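Local structure of putative cell adhesion protein (Bacteroides eggerthii, 4GPV) at residues A60-P65 / T80-K85; V52-E57 / A74-G79; L263-T268 / V303-D308. The protein is a putative cell adhesion protein of the FimA-like major fimbrial subunit family and probably serves as a building block of a bacterial pilus. All blocks are in the same frame, centred on the assembly; numbering follows the deposited sequence. Where two conformers were deposited one is given.

Interaction 1. Residues A60-P65 / T80-K85; sequences ALDCAP and TTAAKK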
loop_
_atom_site.group_PDB
_atom_site.type_symbol
_atom_site.label_atom_id
_atom_site.label_comp_id
_atom_site.label_asym_id
_atom_site.label_seq_id
_atom_site.Cartn_x
_atom_site.Cartn_y
_atom_site.Cartn_z
ATOM N N ALA A 60 -0.694 30.149 -2.728
ATOM C CA ALA A 60 -1.307 30.223 -4.062
ATOM C C ALA A 60 -0.491 29.445 -5.093
ATOM O O ALA A 60 0.738 29.377 -4.980
ATOM C CB ALA A 60 -1.432 31.677 -4.520
ATOM N N LEU A 61 -1.159 28.898 -6.116
ATOM C CA LEU A 61 -0.448 28.258 -7.227
ATOM C C LEU A 61 0.406 29.333 -7.938
ATOM O O LEU A 61 -0.048 30.451 -8.161
ATOM C CB LEU A 61 -1.420 27.611 -8.219
ATOM C CG LEU A 61 -1.840 26.186 -7.886
ATOM C CD1 LEU A 61 -3.038 25.792 -8.701
ATOM C CD2 LEU A 61 -0.679 25.194 -8.108
ATOM N N ASP A 62 1.649 29.005 -8.244
ATOM C CA ASP A 62 2.530 29.974 -8.897
ATOM C C ASP A 62 2.285 29.977 -10.404
ATOM O O ASP A 62 2.617 30.930 -11.102
ATOM C CB ASP A 62 3.984 29.632 -8.555
ATOM C CG ASP A 62 4.976 30.609 -9.150
ATOM O OD1 ASP A 62 4.825 31.839 -8.909
ATOM O OD2 ASP A 62 5.830 30.166 -9.923
ATOM N N CYS A 63 1.645 28.907 -10.880
ATOM C CA CYS A 63 1.258 28.659 -12.260
ATOM C C CYS A 63 0.414 27.388 -12.299
ATOM O O CYS A 63 0.355 26.645 -11.305
ATOM C CB CYS A 63 2.495 28.542 -13.155
ATOM S SG CYS A 63 3.686 27.281 -12.604
ATOM N N ALA A 64 -0.206 27.107 -13.464
ATOM C CA ALA A 64 -0.997 25.877 -13.628
ATOM C C ALA A 64 -0.076 24.630 -13.469
ATOM O O ALA A 64 1.089 24.668 -13.862
ATOM C CB ALA A 64 -1.695 25.872 -14.994
ATOM N N PRO A 65 -0.570 23.526 -12.886
ATOM C CA PRO A 65 0.288 22.335 -12.708
ATOM C C PRO A 65 0.886 21.793 -14.006
ATOM O O PRO A 65 0.280 21.879 -15.089
ATOM C CB PRO A 65 -0.647 21.316 -12.055
ATOM C CG PRO A 65 -1.689 22.178 -11.384
ATOM C CD PRO A 65 -1.915 23.301 -12.327
ATOM N N THR A 80 7.123 31.712 -11.639
ATOM C CA THR A 80 7.803 32.963 -11.317
ATOM C C THR A 80 8.799 32.776 -10.176
ATOM O O THR A 80 8.862 31.696 -9.565
ATOM C CB THR A 80 6.776 34.070 -10.938
ATOM O OG1 THR A 80 6.374 33.895 -9.582
ATOM C CG2 THR A 80 5.545 34.148 -11.876
ATOM N N THR A 81 9.506 33.870 -9.838
ATOM C CA THR A 81 10.465 33.894 -8.727
ATOM C C THR A 81 9.746 33.902 -7.367
ATOM O O THR A 81 10.406 33.836 -6.314
ATOM C CB THR A 81 11.414 35.072 -8.859
ATOM O OG1 THR A 81 10.661 36.280 -9.003
ATOM C CG2 THR A 81 12.382 34.889 -10.005
ATOM N N ALA A 82 8.399 33.903 -7.394
ATOM C CA ALA A 82 7.583 33.811 -6.188
ATOM C C ALA A 82 7.385 32.350 -5.752
ATOM O O ALA A 82 6.911 32.132 -4.636
ATOM C CB ALA A 82 6.238 34.485 -6.396
ATOM N N ALA A 83 7.742 31.340 -6.599
ATOM C CA ALA A 83 7.612 29.926 -6.208
ATOM C C ALA A 83 8.492 29.628 -4.988
ATOM O O ALA A 83 9.668 29.997 -4.975
ATOM C CB ALA A 83 8.001 29.006 -7.369
ATOM N N LYS A 84 7.914 28.958 -3.968
ATOM C CA LYS A 84 8.607 28.591 -2.725
ATOM C C LYS A 84 8.647 27.081 -2.468
ATOM O O LYS A 84 9.559 26.606 -1.789
ATOM C CB LYS A 84 7.925 29.254 -1.521
ATOM C CG LYS A 84 8.073 30.785 -1.507
ATOM C CD LYS A 84 9.505 31.277 -1.242
ATOM C CE LYS A 84 9.997 31.015 0.164
ATOM N NZ LYS A 84 11.434 31.366 0.318
ATOM N N LYS A 85 7.642 26.345 -2.971
ATOM C CA LYS A 85 7.533 24.897 -2.758
ATOM C C LYS A 85 7.135 24.196 -4.014
ATOM O O LYS A 85 6.280 24.698 -4.749
ATOM C CB LYS A 85 6.469 24.606 -1.681
ATOM C CG LYS A 85 6.904 24.827 -0.234
ATOM C CD LYS A 85 7.748 23.677 0.335
ATOM C CE LYS A 85 6.970 22.456 0.743
ATOM N NZ LYS A 85 7.887 21.369 1.152
#

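Interaction 2. Residues V52-E57 / A74-G79; sequences VFLFRE and ATITTG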
loop_
_atom_site.group_PDB
_atom_site.type_symbol
_atom_site.label_atom_id
_atom_site.label_comp_id
_atom_site.label_asym_id
_atom_site.label_seq_id
_atom_site.Cartn_x
_atom_site.Cartn_y
_atom_site.Cartn_z
ATOM N N VAL A 52 3.565 18.291 -11.420
ATOM C CA VAL A 52 4.388 19.184 -10.586
ATOM C C VAL A 52 3.515 20.400 -10.228
ATOM O O VAL A 52 2.979 21.075 -11.118
ATOM C CB VAL A 52 5.746 19.647 -11.216
ATOM C CG1 VAL A 52 6.573 20.493 -10.234
ATOM C CG2 VAL A 52 6.574 18.472 -11.738
ATOM N N PHE A 53 3.370 20.656 -8.930
ATOM C CA PHE A 53 2.636 21.803 -8.410
ATOM C C PHE A 53 3.630 22.763 -7.787
ATOM O O PHE A 53 4.471 22.339 -6.993
ATOM C CB PHE A 53 1.583 21.385 -7.363
ATOM C CG PHE A 53 0.638 20.302 -7.817
ATOM C CD1 PHE A 53 1.018 18.961 -7.772
ATOM C CD2 PHE A 53 -0.640 20.618 -8.262
ATOM C CE1 PHE A 53 0.150 17.953 -8.204
ATOM C CE2 PHE A 53 -1.511 19.609 -8.702
ATOM C CZ PHE A 53 -1.111 18.287 -8.673
ATOM N N LEU A 54 3.537 24.048 -8.138
ATOM C CA LEU A 54 4.422 25.050 -7.575
ATOM C C LEU A 54 3.596 26.037 -6.781
ATOM O O LEU A 54 2.580 26.501 -7.284
ATOM C CB LEU A 54 5.216 25.789 -8.670
ATOM C CG LEU A 54 6.162 24.944 -9.527
ATOM C CD1 LEU A 54 6.721 25.787 -10.707
ATOM C CD2 LEU A 54 7.293 24.405 -8.706
ATOM N N PHE A 55 4.004 26.338 -5.538
ATOM C CA PHE A 55 3.224 27.263 -4.709
ATOM C C PHE A 55 4.035 28.415 -4.208
ATOM O O PHE A 55 5.218 28.263 -3.923
ATOM C CB PHE A 55 2.628 26.526 -3.497
ATOM C CG PHE A 55 1.666 25.440 -3.895
ATOM C CD1 PHE A 55 0.382 25.751 -4.327
ATOM C CD2 PHE A 55 2.049 24.109 -3.868
ATOM C CE1 PHE A 55 -0.501 24.742 -4.724
ATOM C CE2 PHE A 55 1.163 23.097 -4.260
ATOM C CZ PHE A 55 -0.101 23.418 -4.684
ATOM N N ARG A 56 3.371 29.563 -4.048
ATOM C CA ARG A 56 3.981 30.762 -3.488
ATOM C C ARG A 56 3.983 30.648 -1.941
ATOM O O ARG A 56 3.401 29.701 -1.397
ATOM C CB ARG A 56 3.252 32.012 -3.987
ATOM C CG ARG A 56 3.331 32.109 -5.498
ATOM C CD ARG A 56 2.682 33.333 -6.102
ATOM N NE ARG A 56 2.836 33.242 -7.551
ATOM C CZ ARG A 56 2.024 33.789 -8.447
ATOM N NH1 ARG A 56 1.021 34.572 -8.058
ATOM N NH2 ARG A 56 2.240 33.607 -9.739
ATOM N N GLU A 57 4.638 31.611 -1.250
ATOM C CA GLU A 57 4.763 31.634 0.215
ATOM C C GLU A 57 3.387 31.535 0.899
ATOM O O GLU A 57 3.246 30.815 1.893
ATOM C CB GLU A 57 5.520 32.908 0.656
ATOM C CG GLU A 57 5.742 33.081 2.156
ATOM C CD GLU A 57 6.539 32.031 2.911
ATOM O OE1 GLU A 57 7.456 31.421 2.316
ATOM O OE2 GLU A 57 6.270 31.851 4.121
ATOM N N ALA A 74 12.011 17.917 -15.727
ATOM C CA ALA A 74 11.080 18.876 -16.345
ATOM C C ALA A 74 11.671 20.286 -16.336
ATOM O O ALA A 74 12.341 20.655 -15.370
ATOM C CB ALA A 74 9.750 18.877 -15.597
ATOM N N THR A 75 11.439 21.065 -17.408
ATOM C CA THR A 75 11.832 22.469 -17.482
ATOM C C THR A 75 10.522 23.263 -17.472
ATOM O O THR A 75 9.727 23.162 -18.413
ATOM C CB THR A 75 12.732 22.735 -18.704
ATOM O OG1 THR A 75 13.869 21.881 -18.629
ATOM C CG2 THR A 75 13.203 24.186 -18.786
ATOM N N ILE A 76 10.277 24.009 -16.388
ATOM C CA ILE A 76 9.041 24.764 -16.252
ATOM C C ILE A 76 9.353 26.245 -16.453
ATOM O O ILE A 76 10.204 26.791 -15.744
ATOM C CB ILE A 76 8.351 24.475 -14.891
ATOM C CG1 ILE A 76 7.941 22.974 -14.777
ATOM C CG2 ILE A 76 7.136 25.393 -14.697
ATOM C CD1 ILE A 76 7.593 22.487 -13.375
ATOM N N THR A 77 8.664 26.900 -17.411
ATOM C CA THR A 77 8.934 28.323 -17.667
ATOM C C THR A 77 7.696 29.209 -17.442
ATOM O O THR A 77 7.757 30.414 -17.665
ATOM C CB THR A 77 9.440 28.522 -19.108
ATOM O OG1 THR A 77 8.380 28.186 -20.006
ATOM C CG2 THR A 77 10.687 27.703 -19.413
ATOM N N THR A 78 6.588 28.615 -17.002
ATOM C CA THR A 78 5.340 29.355 -16.802
ATOM C C THR A 78 5.204 29.948 -15.400
ATOM O O THR A 78 4.242 30.674 -15.139
ATOM C CB THR A 78 4.158 28.427 -17.086
ATOM O OG1 THR A 78 4.368 27.211 -16.371
ATOM C CG2 THR A 78 3.996 28.151 -18.579
ATOM N N GLY A 79 6.142 29.615 -14.521
ATOM C CA GLY A 79 6.171 30.082 -13.140
ATOM C C GLY A 79 6.997 31.326 -12.909
ATOM O O GLY A 79 7.506 31.947 -13.846
#

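Interaction 3. Residues L263-T268 / V303-D308; sequences LAIKST and VTLNGD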
loop_
_atom_site.group_PDB
_atom_site.type_symbol
_atom_site.label_atom_id
_atom_site.label_comp_id
_atom_site.label_asym_id
_atom_site.label_seq_id
_atom_site.Cartn_x
_atom_site.Cartn_y
_atom_site.Cartn_z
ATOM N N LEU A 263 -3.634 -10.193 7.338
ATOM C CA LEU A 263 -3.269 -11.072 6.216
ATOM C C LEU A 263 -3.615 -12.488 6.632
ATOM O O LEU A 263 -3.299 -12.870 7.748
ATOM C CB LEU A 263 -1.770 -10.963 5.847
ATOM C CG LEU A 263 -1.287 -11.941 4.742
ATOM C CD1 LEU A 263 -1.879 -11.587 3.369
ATOM C CD2 LEU A 263 0.228 -11.965 4.697
ATOM N N ALA A 264 -4.314 -13.266 5.771
ATOM C CA ALA A 264 -4.630 -14.627 6.163
ATOM C C ALA A 264 -4.656 -15.589 4.995
ATOM O O ALA A 264 -4.864 -15.196 3.838
ATOM C CB ALA A 264 -6.013 -14.667 6.830
ATOM N N ILE A 265 -4.479 -16.860 5.327
ATOM C CA ILE A 265 -4.814 -17.955 4.439
ATOM C C ILE A 265 -6.243 -18.303 4.810
ATOM O O ILE A 265 -6.495 -18.568 5.982
ATOM C CB ILE A 265 -3.877 -19.165 4.529
ATOM C CG1 ILE A 265 -2.440 -18.782 4.149
ATOM C CG2 ILE A 265 -4.432 -20.333 3.642
ATOM C CD1 ILE A 265 -1.406 -19.791 4.635
ATOM N N LYS A 266 -7.180 -18.275 3.847
ATOM C CA LYS A 266 -8.575 -18.656 4.099
ATOM C C LYS A 266 -8.748 -20.059 3.533
ATOM O O LYS A 266 -8.366 -20.300 2.386
ATOM C CB LYS A 266 -9.538 -17.645 3.435
ATOM C CG LYS A 266 -11.001 -17.965 3.714
ATOM C CD LYS A 266 -11.636 -18.766 2.594
ATOM C CE LYS A 266 -12.855 -19.508 3.091
ATOM N NZ LYS A 266 -13.496 -20.272 1.984
ATOM N N SER A 267 -9.306 -20.982 4.332
ATOM C CA SER A 267 -9.470 -22.352 3.892
ATOM C C SER A 267 -10.856 -22.840 4.237
ATOM O O SER A 267 -11.613 -22.127 4.912
ATOM C CB SER A 267 -8.411 -23.227 4.560
ATOM O OG SER A 267 -7.120 -22.674 4.366
ATOM N N THR A 268 -11.203 -24.021 3.741
ATOM C CA THR A 268 -12.480 -24.670 4.062
ATOM C C THR A 268 -12.183 -25.973 4.800
ATOM O O THR A 268 -11.460 -26.840 4.282
ATOM C CB THR A 268 -13.337 -24.913 2.823
ATOM O OG1 THR A 268 -13.614 -23.645 2.210
ATOM C CG2 THR A 268 -14.663 -25.582 3.172
ATOM N N VAL A 303 4.538 -17.690 7.241
ATOM C CA VAL A 303 3.562 -18.458 8.014
ATOM C C VAL A 303 3.974 -19.922 7.908
ATOM O O VAL A 303 4.057 -20.436 6.785
ATOM C CB VAL A 303 2.136 -18.225 7.440
ATOM C CG1 VAL A 303 1.086 -19.030 8.226
ATOM C CG2 VAL A 303 1.781 -16.735 7.429
ATOM N N THR A 304 4.300 -20.561 9.049
ATOM C CA THR A 304 4.656 -21.975 9.101
ATOM C C THR A 304 3.461 -22.656 9.721
ATOM O O THR A 304 3.113 -22.354 10.867
ATOM C CB THR A 304 5.975 -22.213 9.864
ATOM O OG1 THR A 304 7.000 -21.465 9.218
ATOM C CG2 THR A 304 6.386 -23.695 9.906
ATOM N N LEU A 305 2.869 -23.600 8.983
ATOM C CA LEU A 305 1.710 -24.364 9.442
ATOM C C LEU A 305 2.089 -25.788 9.779
ATOM O O LEU A 305 2.871 -26.372 9.048
ATOM C CB LEU A 305 0.684 -24.390 8.308
ATOM C CG LEU A 305 0.216 -23.036 7.797
ATOM C CD1 LEU A 305 -0.772 -23.218 6.689
ATOM C CD2 LEU A 305 -0.386 -22.197 8.938
ATOM N N ASN A 306 1.539 -26.361 10.844
ATOM C CA ASN A 306 1.823 -27.767 11.120
ATOM C C ASN A 306 0.600 -28.422 11.757
ATOM O O ASN A 306 -0.401 -27.740 12.015
ATOM C CB ASN A 306 3.114 -27.967 11.948
ATOM C CG ASN A 306 2.962 -27.839 13.443
ATOM O OD1 ASN A 306 2.280 -26.955 13.934
ATOM N ND2 ASN A 306 3.648 -28.689 14.202
ATOM N N GLY A 307 0.675 -29.732 11.918
ATOM C CA GLY A 307 -0.391 -30.545 12.487
ATOM C C GLY A 307 -0.873 -31.633 11.551
ATOM O O GLY A 307 -0.828 -31.478 10.327
ATOM N N ASP A 308 -1.326 -32.761 12.122
ATOM C CA ASP A 308 -1.908 -33.851 11.335
ATOM C C ASP A 308 -3.376 -33.506 11.197
ATOM O O ASP A 308 -4.111 -33.581 12.180
ATOM C CB ASP A 308 -1.678 -35.223 12.009
ATOM C CG ASP A 308 -2.182 -36.453 11.243
ATOM O OD1 ASP A 308 -3.009 -36.288 10.310
ATOM O OD2 ASP A 308 -1.794 -37.584 11.613
#

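Interaction 1. Residues A60-P65 / T80-K85
D62, in the loop after strand 50-56, comes within 5.7 Å of A83, measured between the two CA atoms, where the chain T80-A83 folds into a type I turn. That turn is closed by the backbone bond from A83 N to T80 O and leads toward strand 83-90. The carboxylate of D62 carries the contact. With CG anti to the backbone N (chi1 -178°), the group extends toward the start of the turn and takes hold of T80 at two points. D62 OD2 accepts T80 N at 2.6 Å, nearly straight at 167°, and D62 OD1 receives the hydroxyl T80 OG1 at 2.7 Å. Both oxygens use their syn lone pairs, and the one carboxylate serves both the backbone and the side chain of T80. T80 OG1 in turn accepts A82 N at 3.0 Å, an ST turn laid over the type I turn, and a further bond comes from G14 N. Just beyond, K84 and K85 both face F55 in a classic beta bulge. The methyl A83 CB packs 3.5 Å from D62 OD2, while a salt bridge from R56 NE to D62 OD1 supplies positive charge that would probably favour the ionised carboxylate. With an alanine in place of D62, T80 N and R56 would probably lose their anionic partner, and the hydroxyl of T80 the acceptor for its hydrogen.

Interaction 2. Residues V52-E57 / A74-G79
Strand 52-56 and the segment 74-79 run in broadly the same direction without any hydrogen bond between them, I76 bridging to V52 and L54, and CA atoms 8.8 Å apart for V52 and A74 and 7.7 Å apart for L54 and G79. The contact joins two parts of one curled sheet, packed face to face in a manner consistent with a beta-sandwich. Strand 50-56 pairs with strands 66-68 and 83-90, whereas strand 73-76 pairs with strand 18-24, and the two walls meet through buried aliphatic groups.

I76 supplies both contacts from one side by splitting its branches. Its longer arm goes to V52, where I76 CD1 rests 3.9 Å from V52 CG1 and almost as near to V52 CB, the two side chains passing at a slant. The short branch serves L54: I76 CG2, held anti to the backbone N, meets L54 CD1 at 4.0 Å, the two groups reaching toward each other tip to tip. L54 and V52 stand two residues apart on the same face of their strand, which is why a single isoleucine can touch both.

Y66 packs against V52, A74 and I76 and so joins the two walls, while V88 and A86 of strand 83-90 lie beside V52 and L54. The aromatic residues F53 and F55 use the other face of strand 50-56, against L109 of helix 106-111. Where the second segment curls back, a beta carbon at G79 would sit about 3.5 Å from L54 CD1, a close approach that glycine avoids.

Interaction 3. Residues L263-T268 / V303-D308
The buried core between the two sheets of the C-terminal FimA-like domain includes the meeting of I265 with V303 and L305. Strand 262-271 belongs to the sheet that also holds strands 176-193 and 274-283, whereas strand 297-306 lies in the other sheet, beside strands 146-169 and 329-343. The backbones stay well apart, with 9.1 Å between the CA atoms of I265 and V303, and no hydrogen bond joins the two segments.

A single methyl on one side does the touching. I265 CD1 meets L305 CD1 at 4.0 Å, the two side chains reaching toward each other tip to tip, and the same I265 CD1 stands 4.4 Å from V303 CG1, a looser approach. The extended isoleucine arm, with CG1 anti to the carbonyl carbon (chi1 -61°), is what carries CD1 across to the facing strand.

Y280, on the strand next to 262-271, also packs on L305, and F237 covers I265 from a loop; L162 lies against V303 within the second sheet. On the face of strand 262-271 turned away from 303-308, K266 forms a salt bridge with D181. Past N306 the chain turns a corner at G307, where phi of 122° would jam a beta carbon against the preceding carbonyl O. Aliphatic tips meeting between two facing sheets fit a beta-sandwich core, consistent with the transthyretin clan to which this domain's family belongs.

In the fold
Interactions 1 and 2 adjoin, their centres 5 Å apart, and their segments alternate along the chain: 52-57, 60-65, 74-79, then 80-85. Strands 50-56 and 83-90 are sheet neighbours, and the backbone of K84 meets that of F55, so the polar tie of the loops sits at the end of the apolar core. Interaction 3 follows much later in sequence, about 52 Å from interaction 2 and 54 Å from interaction 1 between centres, on the opposite side of the chain's centre. All three reach the same large sheet, whose long strand 146-169 runs between the regions. The subunit is thus elongated, with a separate packed core toward each end, consistent with a pilus building block.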